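Local atomic coordinates of acetylcholine-binding protein (PDB entry 2BJ0), a protein that probably binds acetylcholine and assembles into a pentamer resembling the extracellular ligand-binding part of nicotinic acetylcholine receptors. Residues A93-S98 and S115-F120; M34-A39 and E163-P168; I17-N22 and N146-L151; A54-P59 and G108-V113; T5-I10 and S62-S67. One frame throughout, in Å; residues are numbered along the deposited sequence.

Contact 1: A93-S98 and S115-F120; sequences APELLS and SQRVRF
Glu95 and Arg117 carry the tight part of this contact, pairing backbone to backbone and charge to charge. Their strands are antiparallel, and the two bonds of the pair run 3.0 Å from Glu95 N to Arg117 O and 2.9 Å from Arg117 N to Glu95 O. Further on, Leu97 N reaches Ser115 O at 2.7 Å, and Ser98 OG accepts Ser115 N at 3.0 Å in a nearly straight bond (173°). Leu97 CB and CG rest on that same Ser115 carbonyl. The Glu95 and Arg117 side chains lie side by side, and Arg117 NH2 donates to Glu95 OE1 at 3.0 Å (176° at the hydrogen). The oxygen sits in the guanidinium plane, whereas the donor approaches from above the carboxylate plane. The other side is looser: Pro94 CB is 4.2 Å from Val118 CG2 and 3.7 Å from Gln116 NE2, and at the Ala93 end a water donates to Arg117 O and, weakly, to Ala93 O. Arg117 NH1 also pairs with Glu47, and Glu95 OE1 accepts Ala93 N of a neighbouring subunit. The partly exposed charges of Glu95 and Arg117 are thus probably balanced by a network shared with Glu47 and a neighbouring subunit.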
# COMPACT_ATOMS: atom_id res chain seq x y z
N ALA A 93 9.14 -1.13 -8.58
CA ALA A 93 9.60 -1.20 -7.19
C ALA A 93 9.76 -2.70 -6.84
O ALA A 93 8.86 -3.48 -7.14
CB ALA A 93 8.55 -0.53 -6.23
N PRO A 94 10.90 -3.14 -6.31
CA PRO A 94 11.04 -4.57 -6.02
C PRO A 94 10.04 -4.96 -4.94
O PRO A 94 9.82 -4.19 -4.02
CB PRO A 94 12.45 -4.70 -5.49
CG PRO A 94 12.78 -3.36 -5.04
CD PRO A 94 12.13 -2.40 -6.02
N GLU A 95 9.43 -6.14 -5.06
CA GLU A 95 8.38 -6.54 -4.15
C GLU A 95 8.98 -7.50 -3.16
O GLU A 95 9.61 -8.51 -3.55
CB GLU A 95 7.24 -7.20 -4.92
CG GLU A 95 6.07 -7.57 -4.03
CD GLU A 95 4.86 -8.00 -4.82
OE1 GLU A 95 4.83 -9.13 -5.30
OE2 GLU A 95 3.91 -7.18 -4.96
N LEU A 96 8.85 -7.16 -1.88
CA LEU A 96 9.33 -8.02 -0.82
C LEU A 96 8.42 -9.22 -0.63
O LEU A 96 7.17 -9.08 -0.50
CB LEU A 96 9.50 -7.22 0.47
CG LEU A 96 9.97 -7.96 1.71
CD1 LEU A 96 11.44 -8.31 1.57
CD2 LEU A 96 9.74 -7.05 2.94
N LEU A 97 9.04 -10.40 -0.59
CA LEU A 97 8.32 -11.67 -0.55
C LEU A 97 8.47 -12.46 0.76
O LEU A 97 7.89 -13.54 0.93
CB LEU A 97 8.78 -12.54 -1.73
CG LEU A 97 8.83 -11.95 -3.15
CD1 LEU A 97 9.52 -12.94 -4.12
CD2 LEU A 97 7.42 -11.68 -3.62
N SER A 98 9.25 -11.94 1.69
CA SER A 98 9.57 -12.67 2.92
C SER A 98 9.36 -11.70 4.09
O SER A 98 9.20 -10.50 3.87
CB SER A 98 11.04 -13.08 2.88
OG SER A 98 11.83 -11.93 2.61
N SER A 115 13.86 -11.72 0.40
CA SER A 115 13.52 -12.27 -0.90
C SER A 115 12.70 -11.24 -1.68
O SER A 115 11.61 -10.82 -1.17
CB SER A 115 12.77 -13.58 -0.75
OG SER A 115 12.47 -14.12 -2.05
N GLN A 116 13.15 -10.84 -2.88
CA GLN A 116 12.38 -9.83 -3.67
C GLN A 116 12.18 -10.23 -5.12
O GLN A 116 13.05 -10.85 -5.74
CB GLN A 116 13.05 -8.45 -3.65
CG GLN A 116 13.40 -7.91 -2.24
CD GLN A 116 14.43 -6.81 -2.30
OE1 GLN A 116 15.65 -7.07 -2.48
NE2 GLN A 116 13.97 -5.60 -2.19
N ARG A 117 11.02 -9.84 -5.64
CA ARG A 117 10.74 -9.96 -7.07
C ARG A 117 11.12 -8.64 -7.73
O ARG A 117 10.54 -7.61 -7.40
CB ARG A 117 9.24 -10.26 -7.33
CG ARG A 117 8.98 -10.33 -8.82
CD ARG A 117 7.59 -10.80 -9.26
NE ARG A 117 6.50 -10.18 -8.51
CZ ARG A 117 5.37 -9.74 -9.05
NH1 ARG A 117 5.18 -9.80 -10.36
NH2 ARG A 117 4.44 -9.22 -8.27
N VAL A 118 12.09 -8.71 -8.66
CA VAL A 118 12.74 -7.56 -9.29
C VAL A 118 12.58 -7.59 -10.82
O VAL A 118 12.86 -8.60 -11.46
CB VAL A 118 14.28 -7.55 -8.98
CG1 VAL A 118 14.90 -6.23 -9.39
CG2 VAL A 118 14.52 -7.71 -7.49
N ARG A 119 12.17 -6.46 -11.39
CA ARG A 119 11.92 -6.33 -12.81
C ARG A 119 12.90 -5.36 -13.44
O ARG A 119 13.18 -4.31 -12.88
CB ARG A 119 10.48 -5.83 -13.05
CG ARG A 119 10.00 -5.90 -14.53
CD ARG A 119 8.66 -5.13 -14.77
NE ARG A 119 7.58 -5.76 -14.00
CZ ARG A 119 6.41 -5.20 -13.69
NH1 ARG A 119 6.12 -3.95 -14.06
NH2 ARG A 119 5.52 -5.89 -12.97
N PHE A 120 13.37 -5.69 -14.64
CA PHE A 120 14.37 -4.86 -15.32
C PHE A 120 14.39 -5.17 -16.81
O PHE A 120 13.84 -6.16 -17.23
CB PHE A 120 15.74 -5.07 -14.68
CG PHE A 120 16.20 -6.49 -14.72
CD1 PHE A 120 16.92 -6.98 -15.82
CD2 PHE A 120 15.90 -7.36 -13.67
CE1 PHE A 120 17.34 -8.31 -15.89
CE2 PHE A 120 16.30 -8.68 -13.72
CZ PHE A 120 17.03 -9.17 -14.83
O HOH W 1 8.74 -6.01 -9.34

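Contact 2: M34-A39 and E163-P168; sequences MNIVEA and EYFDSP
Phe165 lays its ring beside the backbone of Met34, Asn35 and Ile36, and its CA lies 4.3 Å from Met34 CA. With CG anti to the backbone N (chi1 -175°), the ring leaves CB for the strand, and its contacts can be followed atom by atom from CD2 to CZ. CD2 approaches Met34 C at 3.9 Å; CE2 sits 3.8 Å from both Asn35 CA and Ile36 N; CZ comes to 4.1 Å from Ile36 CG1. That methylene lies in the ring plane, at the edge, while the backbone atoms approach obliquely. Ile36 N is buried by the contact and has no hydrogen-bond partner in the model; the ring lies against it without supplying one. An alanine at Phe165 would probably open a gap beside this backbone and leave Ile36 CG1 without this aromatic neighbour. One hydrogen bond joins the two segments directly, Asp166 N to Met34 O at 3.1 Å, and a water sits between Met34 O and Tyr164 O. Met34, bent at chi2, brings SD to 3.7 Å from Tyr164 CB; the sulfur lies at the edge of the tyrosine ring, a Met-aromatic contact. The Tyr164 hydroxyl is itself hydrogen-bonded to Ser185 N of a neighbouring subunit, next in sequence to the Cys186-Cys187 disulfide. Met34 and Asn35 together face Val49 in a classic beta bulge. A linker between strands 149-153 and 170-183, lying against strand 25-40 and reaching Ser185 beside a neighbouring subunit's vicinal disulfide, is consistent with loop F of the Cys-loop receptor family, which approaches loop C across the binding interface.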
# COMPACT_ATOMS: atom_id res chain seq x y z
N MET A 34 16.64 -17.34 -7.57
CA MET A 34 15.71 -18.44 -7.27
C MET A 34 14.86 -18.89 -8.44
O MET A 34 14.54 -20.08 -8.58
CB MET A 34 14.79 -18.04 -6.11
CG MET A 34 15.52 -17.58 -4.86
SD MET A 34 16.51 -18.87 -4.10
CE MET A 34 15.24 -20.00 -3.55
N ASN A 35 14.46 -17.93 -9.26
CA ASN A 35 13.55 -18.19 -10.32
C ASN A 35 13.55 -17.00 -11.31
O ASN A 35 13.86 -15.88 -10.92
CB ASN A 35 12.15 -18.38 -9.76
CG ASN A 35 11.20 -19.13 -10.65
OD1 ASN A 35 11.52 -19.44 -11.80
ND2 ASN A 35 10.02 -19.47 -10.12
N ILE A 36 13.23 -17.25 -12.54
CA ILE A 36 13.02 -16.22 -13.55
C ILE A 36 11.55 -16.37 -13.79
O ILE A 36 11.13 -17.36 -14.37
CB ILE A 36 13.82 -16.43 -14.82
CG1 ILE A 36 15.32 -16.17 -14.57
CG2 ILE A 36 13.30 -15.53 -15.92
CD1 ILE A 36 16.17 -16.41 -15.80
N VAL A 37 10.73 -15.40 -13.34
CA VAL A 37 9.24 -15.55 -13.42
C VAL A 37 8.54 -14.91 -14.62
O VAL A 37 7.39 -15.24 -14.91
CB VAL A 37 8.60 -15.14 -12.08
CG1 VAL A 37 8.99 -16.13 -10.99
CG2 VAL A 37 9.01 -13.74 -11.69
N GLU A 38 9.21 -13.99 -15.31
CA GLU A 38 8.76 -13.49 -16.59
C GLU A 38 9.98 -13.24 -17.48
O GLU A 38 11.01 -12.78 -17.00
CB GLU A 38 8.01 -12.18 -16.41
CG GLU A 38 7.31 -11.73 -17.67
CD GLU A 38 6.20 -10.72 -17.38
OE1 GLU A 38 6.49 -9.69 -16.73
OE2 GLU A 38 5.03 -10.97 -17.80
N ALA A 39 9.88 -13.56 -18.77
CA ALA A 39 10.81 -13.00 -19.74
C ALA A 39 10.02 -12.63 -20.97
O ALA A 39 9.69 -13.48 -21.81
CB ALA A 39 11.94 -13.98 -20.07
N GLU A 163 22.62 -21.79 -7.00
CA GLU A 163 22.46 -22.96 -6.17
C GLU A 163 21.00 -23.44 -6.04
O GLU A 163 20.72 -24.65 -6.16
CB GLU A 163 23.06 -22.71 -4.78
CG GLU A 163 23.30 -24.01 -4.01
CD GLU A 163 23.85 -23.79 -2.62
OE1 GLU A 163 24.29 -22.67 -2.27
OE2 GLU A 163 23.85 -24.77 -1.84
N TYR A 164 20.06 -22.52 -5.78
CA TYR A 164 18.67 -22.91 -5.53
C TYR A 164 17.73 -22.66 -6.71
O TYR A 164 16.50 -22.74 -6.57
CB TYR A 164 18.12 -22.19 -4.30
CG TYR A 164 18.87 -22.41 -3.01
CD1 TYR A 164 19.18 -23.69 -2.56
CD2 TYR A 164 19.24 -21.33 -2.22
CE1 TYR A 164 19.86 -23.88 -1.35
CE2 TYR A 164 19.92 -21.51 -1.02
CZ TYR A 164 20.23 -22.78 -0.60
OH TYR A 164 20.88 -22.96 0.58
N PHE A 165 18.28 -22.36 -7.88
CA PHE A 165 17.47 -21.99 -9.03
C PHE A 165 16.54 -23.15 -9.45
O PHE A 165 16.98 -24.30 -9.52
CB PHE A 165 18.35 -21.53 -10.19
CG PHE A 165 17.57 -21.03 -11.36
CD1 PHE A 165 17.12 -21.92 -12.35
CD2 PHE A 165 17.24 -19.69 -11.47
CE1 PHE A 165 16.36 -21.47 -13.43
CE2 PHE A 165 16.48 -19.22 -12.55
CZ PHE A 165 16.05 -20.10 -13.54
N ASP A 166 15.28 -22.85 -9.76
CA ASP A 166 14.31 -23.87 -10.16
C ASP A 166 13.26 -23.19 -11.02
O ASP A 166 12.58 -22.28 -10.54
CB ASP A 166 13.67 -24.47 -8.89
CG ASP A 166 12.93 -25.80 -9.13
OD1 ASP A 166 12.81 -26.30 -10.29
OD2 ASP A 166 12.42 -26.44 -8.16
N SER A 167 13.13 -23.60 -12.28
CA SER A 167 12.04 -23.13 -13.13
C SER A 167 11.61 -24.23 -14.10
O SER A 167 12.47 -24.91 -14.64
CB SER A 167 12.49 -21.90 -13.93
OG SER A 167 11.60 -21.61 -15.00
N PRO A 168 10.30 -24.44 -14.31
CA PRO A 168 9.84 -25.31 -15.39
C PRO A 168 9.95 -24.65 -16.76
O PRO A 168 9.88 -25.35 -17.77
CB PRO A 168 8.38 -25.59 -15.04
CG PRO A 168 7.94 -24.39 -14.27
CD PRO A 168 9.17 -23.92 -13.52
O HOH W 2 13.90 -22.02 -6.34

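Contact 3: I17-N22 and N146-L151; sequences IPLSNN and NKQFAL
Van der Waals packing of apolar side chains on a carbonyl and a ring, with no hydrogen bond across it, joins Ile17 and Leu19 to Gln148 and Phe149, where the loop between helix 4-12 and strand 25-40 passes the turn that leads into strand 149-153. The evidence is the spacing: the nearest CA atoms, those of Leu19 and Gln148, are 7.6 Å apart, so the backbones stay apart and the side chains of Ile17 and Leu19 bridge the gap, to backbone as well as side-chain atoms. The Gln148 carbonyl is the shared focus. Ile17 CD1 touches Gln148 O at 3.4 Å, and Leu19 CD2 reaches the same oxygen at 3.4 Å. Ile17 is stretched out, CG1 anti to the backbone N (chi1 -169°) and CD1 anti beyond it (chi2 177°), which carries the terminal methyl on to Phe149 CD2 at 4.0 Å, oblique to the ring. Its other branch, CG2, lies 3.7 Å from Gln148 OE1. Leu19 and Gln148 cross at about a right angle, with Leu19 CD1 4.1 Å from Gln148 CG. Leu25 of strand 25-40 packs on both Ile17 and Leu19, while Gln148 shares a backbone hydrogen bond with it. The polar tip of Gln148 turns to another chain: NE2 donates to Gln72 O of a neighbouring subunit, whose Leu70 packs on both Leu19 and Gln148. Across these two segments, then, cohesion probably rests on dispersion and shape, while Gln148 NE2 makes its hydrogen bond to a neighbouring subunit.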
# COMPACT_ATOMS: atom_id res chain seq x y z
N ILE A 17 23.89 5.62 9.33
CA ILE A 17 24.73 4.45 9.20
C ILE A 17 25.59 4.38 10.46
O ILE A 17 26.09 5.41 10.91
CB ILE A 17 25.56 4.56 7.90
CG1 ILE A 17 26.26 3.26 7.58
CG2 ILE A 17 26.51 5.78 7.93
CD1 ILE A 17 27.02 3.32 6.27
N PRO A 18 25.72 3.21 11.07
CA PRO A 18 26.52 3.06 12.28
C PRO A 18 27.99 2.91 11.98
O PRO A 18 28.46 1.81 11.68
CB PRO A 18 25.97 1.78 12.90
CG PRO A 18 25.41 1.01 11.80
CD PRO A 18 25.10 1.94 10.66
N LEU A 19 28.72 4.00 12.07
CA LEU A 19 30.16 3.96 11.88
C LEU A 19 30.91 4.10 13.21
O LEU A 19 30.34 4.55 14.22
CB LEU A 19 30.59 5.06 10.92
CG LEU A 19 29.89 5.03 9.57
CD1 LEU A 19 30.21 6.31 8.84
CD2 LEU A 19 30.27 3.83 8.76
N SER A 20 32.16 3.66 13.21
CA SER A 20 33.14 4.02 14.25
C SER A 20 34.46 4.33 13.56
O SER A 20 34.78 3.72 12.52
CB SER A 20 33.29 2.92 15.32
OG SER A 20 33.75 1.69 14.76
N ASN A 21 35.22 5.30 14.10
CA ASN A 21 36.36 5.90 13.39
C ASN A 21 35.88 6.63 12.11
O ASN A 21 34.69 7.01 12.00
CB ASN A 21 37.42 4.82 13.08
CG ASN A 21 38.79 5.41 12.69
OD1 ASN A 21 39.40 6.19 13.45
ND2 ASN A 21 39.29 5.03 11.50
N ASN A 22 36.79 6.86 11.17
CA ASN A 22 36.43 7.25 9.80
C ASN A 22 35.94 6.05 8.97
O ASN A 22 34.88 6.11 8.35
CB ASN A 22 37.62 7.91 9.09
CG ASN A 22 37.61 9.41 9.24
OD1 ASN A 22 36.54 10.04 9.31
ND2 ASN A 22 38.81 10.01 9.28
N ASN A 146 31.31 5.42 -0.93
CA ASN A 146 32.15 4.36 -0.40
C ASN A 146 33.12 4.79 0.69
O ASN A 146 33.88 3.98 1.22
CB ASN A 146 32.85 3.57 -1.48
CG ASN A 146 33.77 4.41 -2.32
OD1 ASN A 146 34.08 5.56 -1.97
ND2 ASN A 146 34.21 3.85 -3.45
N LYS A 147 33.06 6.07 1.04
CA LYS A 147 33.71 6.55 2.26
C LYS A 147 32.95 6.11 3.50
O LYS A 147 33.54 6.01 4.56
CB LYS A 147 33.83 8.07 2.25
CG LYS A 147 35.19 8.63 1.87
CD LYS A 147 35.80 8.03 0.59
CE LYS A 147 37.18 8.66 0.30
NZ LYS A 147 38.08 7.80 -0.56
N GLN A 148 31.65 5.84 3.36
CA GLN A 148 30.80 5.40 4.49
C GLN A 148 30.38 3.94 4.39
O GLN A 148 30.34 3.24 5.38
CB GLN A 148 29.55 6.28 4.58
CG GLN A 148 29.85 7.68 5.02
CD GLN A 148 28.62 8.54 5.22
OE1 GLN A 148 27.49 8.06 5.14
NE2 GLN A 148 28.83 9.82 5.46
N PHE A 149 30.12 3.47 3.17
CA PHE A 149 29.47 2.19 2.92
C PHE A 149 30.30 1.46 1.87
O PHE A 149 30.22 1.78 0.70
CB PHE A 149 28.11 2.53 2.34
CG PHE A 149 27.16 1.39 2.15
CD1 PHE A 149 27.32 0.47 1.12
CD2 PHE A 149 25.98 1.34 2.91
CE1 PHE A 149 26.40 -0.54 0.91
CE2 PHE A 149 25.04 0.34 2.68
CZ PHE A 149 25.24 -0.61 1.68
N ALA A 150 31.08 0.47 2.29
CA ALA A 150 31.87 -0.28 1.32
C ALA A 150 31.29 -1.66 1.10
O ALA A 150 31.03 -2.37 2.05
CB ALA A 150 33.33 -0.37 1.78
N LEU A 151 31.06 -2.03 -0.17
CA LEU A 151 30.52 -3.33 -0.55
C LEU A 151 31.65 -4.31 -0.73
O LEU A 151 32.70 -3.96 -1.27
CB LEU A 151 29.77 -3.25 -1.88
CG LEU A 151 28.34 -2.74 -1.85
CD1 LEU A 151 27.70 -2.83 -3.21
CD2 LEU A 151 27.54 -3.54 -0.84

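Contact 4: A54-P59 and G108-V113; sequences ASWKVP and GSVIYV
Trp56 offers one face of its indole to Val110 and its edge to Tyr112, three residues on the same side of an antiparallel strand pair. The strand segments run 164° apart with axes 4.5 Å from each other, and Trp56 and Val110 form a hydrogen-bonded pair. The indole starts from a crowded position, CG between the backbone N and the carbonyl carbon (chi1 67°), and the ring beyond lies toward the neighbouring strand. Val110 CG1 lies over the six-membered ring, 4.0 Å from its centroid and 27° off the normal, a CH-pi contact; its closest ring atom is Trp56 CZ2 at 3.6 Å. At the rim, Trp56 CZ3 meets Tyr112 CB at 4.0 Å, near the ring plane. Tyr112 itself, CG anti to the backbone N, leads its ring away, and its hydroxyl is hydrogen-bonded to Asp100. On the reverse side of the sheet Lys57 CG lies 4.0 Å from Ser109 CB. Backbone bonds hold the register: Val110 N to Trp56 O is 2.7 Å, nearly along the C=O axis, and Val58 N to Gly108 O is 2.9 Å, its donor above the carbonyl plane. Gly108, with no CB, lets Val58 O lie close. Trp81 meets the indole edge-to-face, and Pro83, Leu25 and Val27 also pack on it. An alanine at Trp56 would probably leave Val110 CG1 and Trp81 without their aromatic partner and open a gap beside Tyr112 CB. The chemistry divides accordingly: backbone hydrogen bonds fix the strand register, and dispersion and a CH-pi contact probably add cohesion on the face of Trp56.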
# COMPACT_ATOMS: atom_id res chain seq x y z
N ALA A 54 22.61 -9.91 2.96
CA ALA A 54 23.43 -8.79 3.36
C ALA A 54 23.90 -8.94 4.79
O ALA A 54 23.09 -9.21 5.69
CB ALA A 54 22.65 -7.48 3.21
N SER A 55 25.20 -8.76 5.04
CA SER A 55 25.66 -8.73 6.42
C SER A 55 26.60 -7.60 6.73
O SER A 55 27.33 -7.11 5.86
CB SER A 55 26.18 -10.08 6.90
OG SER A 55 26.98 -10.70 5.93
N TRP A 56 26.55 -7.15 7.98
CA TRP A 56 27.45 -6.11 8.44
C TRP A 56 27.57 -6.28 9.94
O TRP A 56 26.83 -7.05 10.51
CB TRP A 56 26.98 -4.71 8.04
CG TRP A 56 25.71 -4.30 8.69
CD1 TRP A 56 25.58 -3.50 9.79
CD2 TRP A 56 24.40 -4.72 8.34
NE1 TRP A 56 24.25 -3.38 10.14
CE2 TRP A 56 23.50 -4.11 9.25
CE3 TRP A 56 23.87 -5.54 7.33
CZ2 TRP A 56 22.12 -4.31 9.19
CZ3 TRP A 56 22.48 -5.72 7.27
CH2 TRP A 56 21.64 -5.11 8.20
N LYS A 57 28.52 -5.60 10.57
CA LYS A 57 28.76 -5.79 12.00
C LYS A 57 28.79 -4.45 12.72
O LYS A 57 29.36 -3.48 12.22
CB LYS A 57 30.08 -6.52 12.20
CG LYS A 57 30.42 -6.92 13.62
CD LYS A 57 31.83 -7.52 13.65
CE LYS A 57 32.10 -8.18 14.98
NZ LYS A 57 33.27 -9.08 14.83
N VAL A 58 28.12 -4.40 13.86
CA VAL A 58 28.13 -3.22 14.72
C VAL A 58 28.54 -3.69 16.12
O VAL A 58 27.73 -4.29 16.83
CB VAL A 58 26.74 -2.50 14.77
CG1 VAL A 58 26.83 -1.19 15.57
CG2 VAL A 58 26.21 -2.24 13.37
N PRO A 59 29.81 -3.49 16.47
CA PRO A 59 30.33 -3.91 17.78
C PRO A 59 29.41 -3.58 18.99
O PRO A 59 29.09 -4.47 19.77
CB PRO A 59 31.66 -3.16 17.85
CG PRO A 59 32.16 -3.31 16.37
CD PRO A 59 30.87 -2.89 15.64
N GLY A 108 27.45 -8.97 17.58
CA GLY A 108 26.95 -7.72 17.00
C GLY A 108 26.98 -7.75 15.49
O GLY A 108 26.73 -6.72 14.85
N SER A 109 27.25 -8.90 14.89
CA SER A 109 27.10 -8.99 13.45
C SER A 109 25.62 -9.20 13.11
O SER A 109 24.88 -9.76 13.91
CB SER A 109 28.04 -10.03 12.81
OG SER A 109 27.78 -11.30 13.33
N VAL A 110 25.20 -8.71 11.94
CA VAL A 110 23.78 -8.70 11.57
C VAL A 110 23.63 -9.33 10.22
O VAL A 110 24.43 -9.08 9.34
CB VAL A 110 23.20 -7.25 11.50
CG1 VAL A 110 21.72 -7.30 11.18
CG2 VAL A 110 23.42 -6.49 12.84
N ILE A 111 22.60 -10.15 10.05
CA ILE A 111 22.29 -10.72 8.76
C ILE A 111 20.87 -10.32 8.39
O ILE A 111 19.96 -10.33 9.25
CB ILE A 111 22.44 -12.28 8.77
CG1 ILE A 111 23.86 -12.68 9.22
CG2 ILE A 111 22.18 -12.81 7.36
CD1 ILE A 111 24.13 -14.23 9.51
N TYR A 112 20.70 -9.94 7.12
CA TYR A 112 19.44 -9.58 6.53
C TYR A 112 19.33 -10.23 5.14
O TYR A 112 20.22 -10.06 4.29
CB TYR A 112 19.35 -8.05 6.47
CG TYR A 112 18.07 -7.49 5.87
CD1 TYR A 112 16.81 -7.98 6.24
CD2 TYR A 112 18.14 -6.45 4.96
CE1 TYR A 112 15.62 -7.45 5.67
CE2 TYR A 112 16.99 -5.91 4.38
CZ TYR A 112 15.73 -6.39 4.75
OH TYR A 112 14.62 -5.82 4.16
N VAL A 113 18.26 -11.00 4.92
CA VAL A 113 18.08 -11.75 3.70
C VAL A 113 16.68 -11.52 3.19
O VAL A 113 15.82 -12.34 3.39
CB VAL A 113 18.29 -13.28 3.89
CG1 VAL A 113 18.25 -14.01 2.52
CG2 VAL A 113 19.62 -13.57 4.58

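Contact 5: T5-I10 and S62-S67; sequences TLLNQI and SSLLSS
A helical segment, 5-10, runs past segment 62-67 with its nearest CA atoms, those of Leu6 and Leu64, 6.5 Å apart, and no hydrogen bond passes between them. Within the helix, Ile10 N bonds to Leu6 O at 2.9 Å. That one-turn spacing brings Leu6 and Ile10 to the same side, and both direct CB toward segment 62-67. Leu64 CD1 is the atom on which the contact converges. It lies 4.1 Å from Leu7 CD1, 4.2 Å from Ile10 CD1 and 4.3 Å from Leu6 CB, so a single methyl meets side chains from three helix positions. CG of Leu64 is anti to the backbone N (chi1 -158°), which carries CG toward Leu7; chi2 then places CD1. Helix 4-12 is the N-terminal helix characteristic of the ligand-binding domain of the Cys-loop receptor family, where it caps one end of the beta-sandwich, and segment 62-67 belongs to the long linker between strands 45-57 and 72-76. Leu6 works in the reverse direction: its CD2 branch bears on segment 62-67, 3.6 Å from Leu64 N and equally 3.6 Å from Ser63 CB. Leu75 of strand 72-76 packs on Leu64 as well, while Tyr60, Tyr61 and Met80 gather round Ile10. Leu7, besides its touch on Leu64, packs against Asp15 of a neighbouring subunit.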
# COMPACT_ATOMS: atom_id res chain seq x y z
N THR A 5 16.78 -1.59 26.93
CA THR A 5 17.24 -0.22 26.94
C THR A 5 18.34 0.05 25.91
O THR A 5 18.52 1.17 25.48
CB THR A 5 17.75 0.15 28.33
OG1 THR A 5 18.44 -0.98 28.87
CG2 THR A 5 16.57 0.38 29.28
N LEU A 6 19.12 -0.97 25.55
CA LEU A 6 20.10 -0.77 24.48
C LEU A 6 19.36 -0.61 23.14
O LEU A 6 19.74 0.21 22.30
CB LEU A 6 21.08 -1.94 24.42
CG LEU A 6 22.18 -1.83 23.36
CD1 LEU A 6 22.97 -0.56 23.46
CD2 LEU A 6 23.10 -3.01 23.52
N LEU A 7 18.30 -1.38 22.95
CA LEU A 7 17.52 -1.30 21.73
C LEU A 7 17.00 0.11 21.53
O LEU A 7 16.91 0.60 20.40
CB LEU A 7 16.39 -2.33 21.77
CG LEU A 7 15.85 -2.86 20.46
CD1 LEU A 7 17.00 -3.24 19.49
CD2 LEU A 7 14.97 -4.04 20.77
N ASN A 8 16.73 0.81 22.62
CA ASN A 8 16.33 2.20 22.51
C ASN A 8 17.42 3.13 21.97
O ASN A 8 17.11 4.08 21.26
CB ASN A 8 15.82 2.71 23.87
CG ASN A 8 14.62 1.91 24.38
OD1 ASN A 8 14.01 1.11 23.64
ND2 ASN A 8 14.29 2.12 25.65
N GLN A 9 18.69 2.88 22.31
CA GLN A 9 19.79 3.59 21.63
C GLN A 9 19.86 3.18 20.14
O GLN A 9 19.93 4.03 19.27
CB GLN A 9 21.16 3.32 22.32
CG GLN A 9 22.33 3.97 21.57
CD GLN A 9 23.71 3.51 22.01
OE1 GLN A 9 23.83 2.60 22.82
NE2 GLN A 9 24.76 4.15 21.47
N ILE A 10 19.82 1.88 19.87
CA ILE A 10 19.91 1.30 18.53
C ILE A 10 18.80 1.85 17.62
O ILE A 10 19.06 2.33 16.53
CB ILE A 10 19.86 -0.24 18.61
CG1 ILE A 10 21.14 -0.80 19.24
CG2 ILE A 10 19.61 -0.88 17.22
CD1 ILE A 10 21.14 -2.29 19.47
N SER A 62 26.62 -5.98 20.38
CA SER A 62 26.89 -7.26 21.08
C SER A 62 26.33 -7.30 22.51
O SER A 62 26.08 -8.36 23.05
CB SER A 62 28.39 -7.55 21.14
OG SER A 62 29.04 -6.60 21.97
N SER A 63 26.13 -6.13 23.12
CA SER A 63 25.60 -6.06 24.47
C SER A 63 24.10 -6.33 24.53
O SER A 63 23.50 -6.31 25.59
CB SER A 63 25.89 -4.69 25.05
OG SER A 63 27.24 -4.63 25.41
N LEU A 64 23.50 -6.57 23.37
CA LEU A 64 22.09 -6.83 23.31
C LEU A 64 21.82 -8.20 23.90
O LEU A 64 20.78 -8.43 24.50
CB LEU A 64 21.61 -6.76 21.86
CG LEU A 64 20.14 -6.50 21.50
CD1 LEU A 64 19.56 -5.19 22.08
CD2 LEU A 64 20.02 -6.52 19.98
N LEU A 65 22.80 -9.09 23.76
CA LEU A 65 22.63 -10.50 24.09
C LEU A 65 23.51 -11.03 25.22
O LEU A 65 23.12 -11.98 25.90
CB LEU A 65 22.87 -11.37 22.85
CG LEU A 65 21.80 -11.34 21.77
CD1 LEU A 65 22.15 -12.34 20.70
CD2 LEU A 65 20.39 -11.62 22.35
N SER A 66 24.70 -10.44 25.39
CA SER A 66 25.75 -10.93 26.30
C SER A 66 25.31 -11.64 27.61
O SER A 66 26.01 -12.54 28.10
CB SER A 66 26.76 -9.81 26.59
OG SER A 66 26.09 -8.64 27.04
N SER A 67 24.16 -11.24 28.17
CA SER A 67 23.62 -11.88 29.37
C SER A 67 22.22 -12.47 29.17
O SER A 67 21.36 -12.41 30.05
CB SER A 67 23.62 -10.89 30.54
OG SER A 67 22.93 -9.71 30.18

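In the fold
Contacts 1 to 4 all reach the same mixed sheet. Contacts 1 and 4 share strand 109-121, which pairs with 95-96 in one and with 45-57 in the other; their centres are 21 Å apart. Contact 2, its centre about 14 Å from that of contact 1, uses strand 25-40, and contact 3 strand 149-153, its parallel neighbour, though their centres are 34 Å apart. Contacts 4 and 5, centres about 14 Å apart, touch at Gly108 and Ser62. Contact 5 closes before contact 1 opens; contacts 1 and 4 nest within the loops closed by 2 and 3. Distant sequence is thus stitched into one domain; all five contacts also reach neighbouring subunits, consistent with the pentamer.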